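Local coordinates for CurD (Moorea producens 3L, PDB 5KP7), which probably acts as a hydroxymethylglutaryl-CoA synthase-type enzyme of the thiolase-like superfamily, with phosphopantetheine bound in its pocket, at residues A[264-278]-A[306-320]. The protein carries 3 engineered substitutions. Numbering follows the deposited sequence.
Sequences YRESFDYLSFHTPFG and RRVMPGLVYCQQVGN. With PNS (4'-phosphopantetheine), chain E.
The Arg307 guanidinium has Leu271 CD1 on one face, 3.8 Å from CZ, and Arg265 O on the opposite face, too poorly angled for a hydrogen bond. Its edge does the bonding. NH2 donates to Tyr264 O at 2.8 Å, in the carbonyl plane and on a lone pair (N-H...O 150°), and to Phe268 O at 2.9 Å, tilted out of that carbonyl's plane; NH1 adds a weak bond to Tyr264 O. Both acceptors lie near the guanidinium plane, which fixes the group's rotation. A bend at chi3 (-69°) turns the guanidinium into this turn of backbone carbonyls, while Asp303 pairs with NE. A methionine in its place would probably leave the carbonyls of Tyr264 and Phe268 without their donor and Asp303 with only Arg306 of its two arginine partners. The Tyr270 ring sets its edge against the carbonyls of Arg306 and Arg307, CE1 being 3.4 Å from Arg306 O, and Leu271 N donates almost straight to Arg307 O (3.0 Å). Farther along, Thr275 CG2, anti to the backbone N (OG1 bonds Phe273 O), meets Leu312 CD2 at 3.6 Å. Pro276 and Asn320 line the phosphopantetheine pocket; there His274 CE1 lies 3.4 Å from Asn320 OD1, itself hydrogen-bonded to Met322, with ring and amide planes 59° apart, and a water joins His274 NE2 and Asn320 ND2. In this thiolase-like fold, edge strand 270-273 pairs in parallel with 343-351 (Tyr270 and Ser272 bonding Gly346); Phe273 and Thr275 touch Val281 of helix 278-293, and Tyr270 touches Thr333 of helix 325-336.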
loop_
_atom_site.group_PDB
_atom_site.type_symbol
_atom_site.label_atom_id
_atom_site.label_comp_id
_atom_site.label_asym_id
_atom_site.label_seq_id
_atom_site.Cartn_x
_atom_site.Cartn_y
_atom_site.Cartn_z
ATOM N N TYR A 264 -15.243 16.502 -3.714
ATOM C CA TYR A 264 -13.953 15.912 -3.384
ATOM C C TYR A 264 -13.208 16.680 -2.285
ATOM O O TYR A 264 -12.460 16.077 -1.544
ATOM C CB TYR A 264 -13.082 15.805 -4.622
ATOM C CG TYR A 264 -11.817 15.021 -4.449
ATOM C CD1 TYR A 264 -11.838 13.617 -4.337
ATOM C CD2 TYR A 264 -10.593 15.652 -4.452
ATOM C CE1 TYR A 264 -10.673 12.891 -4.176
ATOM C CE2 TYR A 264 -9.418 14.932 -4.310
ATOM C CZ TYR A 264 -9.475 13.550 -4.191
ATOM O OH TYR A 264 -8.331 12.815 -4.060
ATOM N N ARG A 265 -13.418 17.991 -2.191
ATOM C CA ARG A 265 -12.860 18.759 -1.073
ATOM C C ARG A 265 -13.779 18.744 0.130
ATOM O O ARG A 265 -13.351 18.433 1.230
ATOM C CB ARG A 265 -12.562 20.206 -1.456
ATOM C CG ARG A 265 -11.948 20.984 -0.294
ATOM C CD ARG A 265 -11.214 22.247 -0.707
ATOM N NE ARG A 265 -11.894 22.956 -1.773
ATOM C CZ ARG A 265 -11.301 23.687 -2.732
ATOM N NH1 ARG A 265 -9.966 23.843 -2.797
ATOM N NH2 ARG A 265 -12.060 24.278 -3.651
ATOM N N GLU A 266 -15.039 19.091 -0.067
ATOM C CA GLU A 266 -15.926 19.365 1.067
ATOM C C GLU A 266 -16.440 18.150 1.817
ATOM O O GLU A 266 -16.724 18.259 2.998
ATOM C CB GLU A 266 -17.130 20.230 0.633
ATOM C CG GLU A 266 -16.735 21.569 0.050
ATOM C CD GLU A 266 -15.904 22.391 1.018
ATOM O OE1 GLU A 266 -16.354 22.606 2.174
ATOM O OE2 GLU A 266 -14.793 22.832 0.637
ATOM N N SER A 267 -16.568 16.998 1.157
ATOM C CA SER A 267 -17.186 15.843 1.789
ATOM C C SER A 267 -16.230 14.991 2.592
ATOM O O SER A 267 -16.676 14.151 3.350
ATOM C CB SER A 267 -17.864 14.968 0.735
ATOM O OG SER A 267 -18.842 15.750 0.061
ATOM N N PHE A 268 -14.923 15.156 2.388
ATOM C CA PHE A 268 -13.926 14.288 3.015
ATOM C C PHE A 268 -12.995 15.151 3.839
ATOM O O PHE A 268 -12.318 16.021 3.309
ATOM C CB PHE A 268 -13.149 13.481 1.960
ATOM C CG PHE A 268 -14.047 12.725 1.044
ATOM C CD1 PHE A 268 -14.701 11.594 1.492
ATOM C CD2 PHE A 268 -14.305 13.191 -0.241
ATOM C CE1 PHE A 268 -15.569 10.909 0.671
ATOM C CE2 PHE A 268 -15.188 12.523 -1.062
ATOM C CZ PHE A 268 -15.817 11.369 -0.611
ATOM N N ASP A 269 -12.992 14.921 5.137
ATOM C CA ASP A 269 -12.030 15.586 6.036
ATOM C C ASP A 269 -10.607 15.138 5.831
ATOM O O ASP A 269 -9.668 15.948 5.976
ATOM C CB ASP A 269 -12.449 15.367 7.473
ATOM C CG ASP A 269 -13.805 15.941 7.743
ATOM O OD1 ASP A 269 -13.931 17.177 7.679
ATOM O OD2 ASP A 269 -14.761 15.179 7.950
ATOM N N TYR A 270 -10.434 13.851 5.510
ATOM C CA TYR A 270 -9.129 13.272 5.189
ATOM C C TYR A 270 -9.280 12.330 4.001
ATOM O O TYR A 270 -10.396 11.867 3.717
ATOM C CB TYR A 270 -8.566 12.500 6.385
ATOM C CG TYR A 270 -8.333 13.404 7.564
ATOM C CD1 TYR A 270 -7.225 14.235 7.613
ATOM C CD2 TYR A 270 -9.264 13.483 8.576
ATOM C CE1 TYR A 270 -7.032 15.105 8.669
ATOM C CE2 TYR A 270 -9.085 14.355 9.651
ATOM C CZ TYR A 270 -7.974 15.168 9.694
ATOM O OH TYR A 270 -7.799 16.081 10.731
ATOM N N LEU A 271 -8.165 12.072 3.331
ATOM C CA LEU A 271 -8.082 11.097 2.241
ATOM C C LEU A 271 -6.919 10.165 2.493
ATOM O O LEU A 271 -5.805 10.618 2.765
ATOM C CB LEU A 271 -7.882 11.821 0.913
ATOM C CG LEU A 271 -9.023 12.734 0.480
ATOM C CD1 LEU A 271 -8.535 13.653 -0.622
ATOM C CD2 LEU A 271 -10.256 11.955 0.045
ATOM N N SER A 272 -7.193 8.852 2.438
ATOM C CA SER A 272 -6.182 7.802 2.556
ATOM C C SER A 272 -6.106 7.041 1.246
ATOM O O SER A 272 -7.151 6.811 0.598
ATOM C CB SER A 272 -6.501 6.843 3.702
ATOM O OG SER A 272 -5.914 7.339 4.917
ATOM N N PHE A 273 -4.890 6.682 0.855
ATOM C CA PHE A 273 -4.648 6.079 -0.468
ATOM C C PHE A 273 -3.757 4.860 -0.314
ATOM O O PHE A 273 -2.898 4.820 0.589
ATOM C CB PHE A 273 -3.861 7.058 -1.344
ATOM C CG PHE A 273 -4.588 8.347 -1.734
ATOM C CD1 PHE A 273 -4.672 9.410 -0.855
ATOM C CD2 PHE A 273 -5.056 8.530 -3.027
ATOM C CE1 PHE A 273 -5.254 10.613 -1.255
ATOM C CE2 PHE A 273 -5.643 9.728 -3.439
ATOM C CZ PHE A 273 -5.767 10.762 -2.522
ATOM N N HIS A 274 -3.895 3.881 -1.225
ATOM C CA HIS A 274 -2.833 2.928 -1.428
ATOM C C HIS A 274 -1.585 3.752 -1.745
ATOM O O HIS A 274 -1.631 4.609 -2.614
ATOM C CB HIS A 274 -3.127 1.967 -2.592
ATOM C CG HIS A 274 -1.967 1.101 -2.908
ATOM N ND1 HIS A 274 -1.354 0.352 -1.942
ATOM C CD2 HIS A 274 -1.225 0.950 -4.031
ATOM C CE1 HIS A 274 -0.309 -0.261 -2.452
ATOM N NE2 HIS A 274 -0.208 0.083 -3.718
ATOM N N THR A 275 -0.482 3.496 -1.015
ATOM C CA THR A 275 0.695 4.350 -1.031
ATOM C C THR A 275 1.959 3.564 -1.390
ATOM O O THR A 275 2.694 3.095 -0.518
ATOM C CB THR A 275 0.836 5.077 0.338
ATOM O OG1 THR A 275 -0.332 5.865 0.596
ATOM C CG2 THR A 275 2.047 6.021 0.316
ATOM N N PRO A 276 2.234 3.412 -2.696
ATOM C CA PRO A 276 3.486 2.758 -3.060
ATOM C C PRO A 276 4.704 3.547 -2.570
ATOM O O PRO A 276 5.697 2.958 -2.164
ATOM C CB PRO A 276 3.414 2.725 -4.591
ATOM C CG PRO A 276 1.975 2.771 -4.904
ATOM C CD PRO A 276 1.409 3.710 -3.873
ATOM N N PHE A 277 4.584 4.874 -2.606
ATOM C CA PHE A 277 5.512 5.819 -1.995
ATOM C C PHE A 277 4.752 7.166 -1.940
ATOM O O PHE A 277 3.852 7.411 -2.759
ATOM C CB PHE A 277 6.842 5.972 -2.741
ATOM C CG PHE A 277 6.712 6.289 -4.207
ATOM C CD1 PHE A 277 6.452 5.280 -5.116
ATOM C CD2 PHE A 277 6.913 7.592 -4.691
ATOM C CE1 PHE A 277 6.361 5.545 -6.476
ATOM C CE2 PHE A 277 6.793 7.858 -6.064
ATOM C CZ PHE A 277 6.523 6.833 -6.944
ATOM N N GLY A 278 5.071 8.012 -0.962
ATOM C CA GLY A 278 4.248 9.193 -0.745
ATOM C C GLY A 278 4.214 10.183 -1.895
ATOM O O GLY A 278 3.197 10.806 -2.144
ATOM N N ARG A 306 -3.058 19.207 4.833
ATOM C CA ARG A 306 -4.166 19.077 5.779
ATOM C C ARG A 306 -4.812 17.697 5.721
ATOM O O ARG A 306 -5.070 17.108 6.759
ATOM C CB ARG A 306 -5.228 20.135 5.494
ATOM C CG ARG A 306 -6.412 20.104 6.451
ATOM C CD ARG A 306 -7.362 21.282 6.271
ATOM N NE ARG A 306 -7.879 21.344 4.898
ATOM C CZ ARG A 306 -9.035 20.843 4.455
ATOM N NH1 ARG A 306 -9.344 21.020 3.166
ATOM N NH2 ARG A 306 -9.890 20.197 5.251
ATOM N N ARG A 307 -5.088 17.210 4.511
ATOM C CA ARG A 307 -5.962 16.054 4.331
ATOM C C ARG A 307 -5.254 14.740 4.000
ATOM O O ARG A 307 -5.826 13.684 4.201
ATOM C CB ARG A 307 -7.026 16.320 3.270
ATOM C CG ARG A 307 -7.960 17.490 3.593
ATOM C CD ARG A 307 -9.298 17.365 2.875
ATOM N NE ARG A 307 -9.127 17.545 1.441
ATOM C CZ ARG A 307 -9.890 17.007 0.481
ATOM N NH1 ARG A 307 -9.617 17.285 -0.782
ATOM N NH2 ARG A 307 -10.944 16.250 0.764
ATOM N N VAL A 308 -4.036 14.825 3.471
ATOM C CA VAL A 308 -3.349 13.650 2.935
ATOM C C VAL A 308 -2.067 13.321 3.709
ATOM O O VAL A 308 -1.791 12.144 3.979
ATOM C CB VAL A 308 -3.033 13.845 1.453
ATOM C CG1 VAL A 308 -2.447 12.564 0.875
ATOM C CG2 VAL A 308 -4.275 14.271 0.695
ATOM N N MET A 309 -1.287 14.323 4.098
ATOM C CA MET A 309 -0.068 14.050 4.835
ATOM C C MET A 309 -0.253 13.180 6.113
ATOM O O MET A 309 0.595 12.324 6.400
ATOM C CB MET A 309 0.662 15.365 5.126
ATOM C CG MET A 309 2.058 15.217 5.604
ATOM S SD MET A 309 3.189 14.598 4.319
ATOM C CE MET A 309 4.076 13.637 5.497
ATOM N N PRO A 310 -1.354 13.362 6.883
ATOM C CA PRO A 310 -1.462 12.547 8.112
ATOM C C PRO A 310 -1.436 11.033 7.825
ATOM O O PRO A 310 -0.778 10.273 8.560
ATOM C CB PRO A 310 -2.809 12.994 8.709
ATOM C CG PRO A 310 -2.897 14.426 8.267
ATOM C CD PRO A 310 -2.369 14.434 6.859
ATOM N N GLY A 311 -2.069 10.634 6.739
ATOM C CA GLY A 311 -2.080 9.220 6.311
ATOM C C GLY A 311 -0.737 8.701 5.852
ATOM O O GLY A 311 -0.486 7.472 5.887
ATOM N N LEU A 312 0.148 9.590 5.405
ATOM C CA LEU A 312 1.476 9.169 4.942
ATOM C C LEU A 312 2.481 8.884 6.046
ATOM O O LEU A 312 3.480 8.245 5.809
ATOM C CB LEU A 312 2.057 10.197 3.965
ATOM C CG LEU A 312 1.197 10.368 2.705
ATOM C CD1 LEU A 312 1.785 11.462 1.836
ATOM C CD2 LEU A 312 1.078 9.076 1.907
ATOM N N VAL A 313 2.238 9.375 7.253
ATOM C CA VAL A 313 3.220 9.310 8.318
ATOM C C VAL A 313 3.696 7.869 8.561
ATOM O O VAL A 313 4.902 7.630 8.564
ATOM C CB VAL A 313 2.682 9.942 9.619
ATOM C CG1 VAL A 313 3.617 9.697 10.797
ATOM C CG2 VAL A 313 2.463 11.439 9.413
ATOM N N TYR A 314 2.781 6.947 8.828
ATOM C CA TYR A 314 3.210 5.566 9.093
ATOM C C TYR A 314 3.670 4.856 7.824
ATOM O O TYR A 314 4.583 4.033 7.874
ATOM C CB TYR A 314 2.129 4.735 9.768
ATOM C CG TYR A 314 1.730 5.206 11.140
ATOM C CD1 TYR A 314 2.593 5.956 11.937
ATOM C CD2 TYR A 314 0.479 4.900 11.635
ATOM C CE1 TYR A 314 2.200 6.379 13.201
ATOM C CE2 TYR A 314 0.078 5.311 12.887
ATOM C CZ TYR A 314 0.948 6.035 13.676
ATOM O OH TYR A 314 0.582 6.486 14.940
ATOM N N CYS A 315 3.080 5.204 6.693
ATOM C CA CYS A 315 3.498 4.620 5.409
ATOM C C CYS A 315 4.982 4.868 5.143
ATOM O O CYS A 315 5.682 3.961 4.665
ATOM C CB CYS A 315 2.616 5.164 4.271
ATOM S SG CYS A 315 0.913 4.597 4.369
ATOM N N GLN A 316 5.469 6.058 5.496
ATOM C CA GLN A 316 6.882 6.436 5.312
ATOM C C GLN A 316 7.849 5.627 6.154
ATOM O O GLN A 316 9.047 5.694 5.897
ATOM C CB GLN A 316 7.135 7.906 5.682
ATOM C CG GLN A 316 6.486 8.873 4.756
ATOM C CD GLN A 316 6.818 10.311 5.169
ATOM O OE1 GLN A 316 6.604 10.733 6.328
ATOM N NE2 GLN A 316 7.382 11.049 4.251
ATOM N N GLN A 317 7.339 4.989 7.211
ATOM C CA GLN A 317 8.135 4.211 8.145
ATOM C C GLN A 317 8.180 2.713 7.826
ATOM O O GLN A 317 8.992 1.987 8.381
ATOM C CB GLN A 317 7.592 4.414 9.562
ATOM C CG GLN A 317 7.795 5.847 10.030
ATOM C CD GLN A 317 7.252 6.045 11.423
ATOM O OE1 GLN A 317 7.798 5.506 12.393
ATOM N NE2 GLN A 317 6.165 6.790 11.537
ATOM N N VAL A 318 7.304 2.263 6.939
ATOM C CA VAL A 318 7.227 0.841 6.590
ATOM C C VAL A 318 7.477 0.564 5.112
ATOM O O VAL A 318 7.923 -0.549 4.756
ATOM C CB VAL A 318 5.847 0.301 7.035
ATOM C CG1 VAL A 318 5.695 -1.124 6.721
ATOM C CG2 VAL A 318 5.695 0.434 8.535
ATOM N N GLY A 319 7.185 1.519 4.242
ATOM C CA GLY A 319 7.303 1.316 2.788
ATOM C C GLY A 319 6.005 0.779 2.218
ATOM O O GLY A 319 4.958 0.792 2.885
ATOM N N ASN A 320 6.034 0.308 0.979
ATOM C CA ASN A 320 4.827 -0.255 0.384
ATOM C C ASN A 320 4.640 -1.659 0.988
ATOM O O ASN A 320 5.509 -2.529 0.796
ATOM C CB ASN A 320 5.048 -0.374 -1.129
ATOM C CG ASN A 320 3.851 -0.910 -1.879
ATOM O OD1 ASN A 320 2.797 -1.168 -1.318
ATOM N ND2 ASN A 320 4.001 -1.004 -3.186
HETATM O O23 PNS E . 11.506 8.037 -9.197
HETATM P P24 PNS E . 11.315 6.793 -10.033
HETATM O O26 PNS E . 12.363 6.417 -11.057
HETATM O O27 PNS E . 11.214 5.487 -9.067
HETATM C C28 PNS E . 10.378 5.465 -7.918
HETATM C C29 PNS E . 11.033 4.701 -6.767
HETATM C C30 PNS E . 10.107 4.430 -5.591
HETATM C C31 PNS E . 12.577 4.572 -6.783
HETATM C C32 PNS E . 10.962 3.202 -7.366
HETATM O O33 PNS E . 11.526 2.211 -6.462
HETATM C C34 PNS E . 9.635 2.598 -7.780
HETATM O O35 PNS E . 9.155 2.846 -8.882
HETATM N N36 PNS E . 8.999 1.878 -6.857
HETATM C C37 PNS E . 7.568 1.675 -6.894
HETATM C C38 PNS E . 7.104 0.543 -7.776
HETATM C C39 PNS E . 5.602 0.560 -7.615
HETATM O O40 PNS E . 5.079 -0.125 -6.744
HETATM N N41 PNS E . 4.927 1.377 -8.430
HETATM C C42 PNS E . 3.487 1.467 -8.336
HETATM C C43 PNS E . 2.923 2.635 -9.116
HETATM S S44 PNS E . 1.134 2.492 -8.944
HETATM O O HOH W 1 -12.417 19.482 3.642
HETATM O O HOH W 2 -9.541 18.333 7.350
HETATM O O HOH W 3 -3.130 9.880 3.164
HETATM O O HOH W 4 1.871 -0.695 -5.598
HETATM O O HOH W 5 4.141 3.392 1.835
#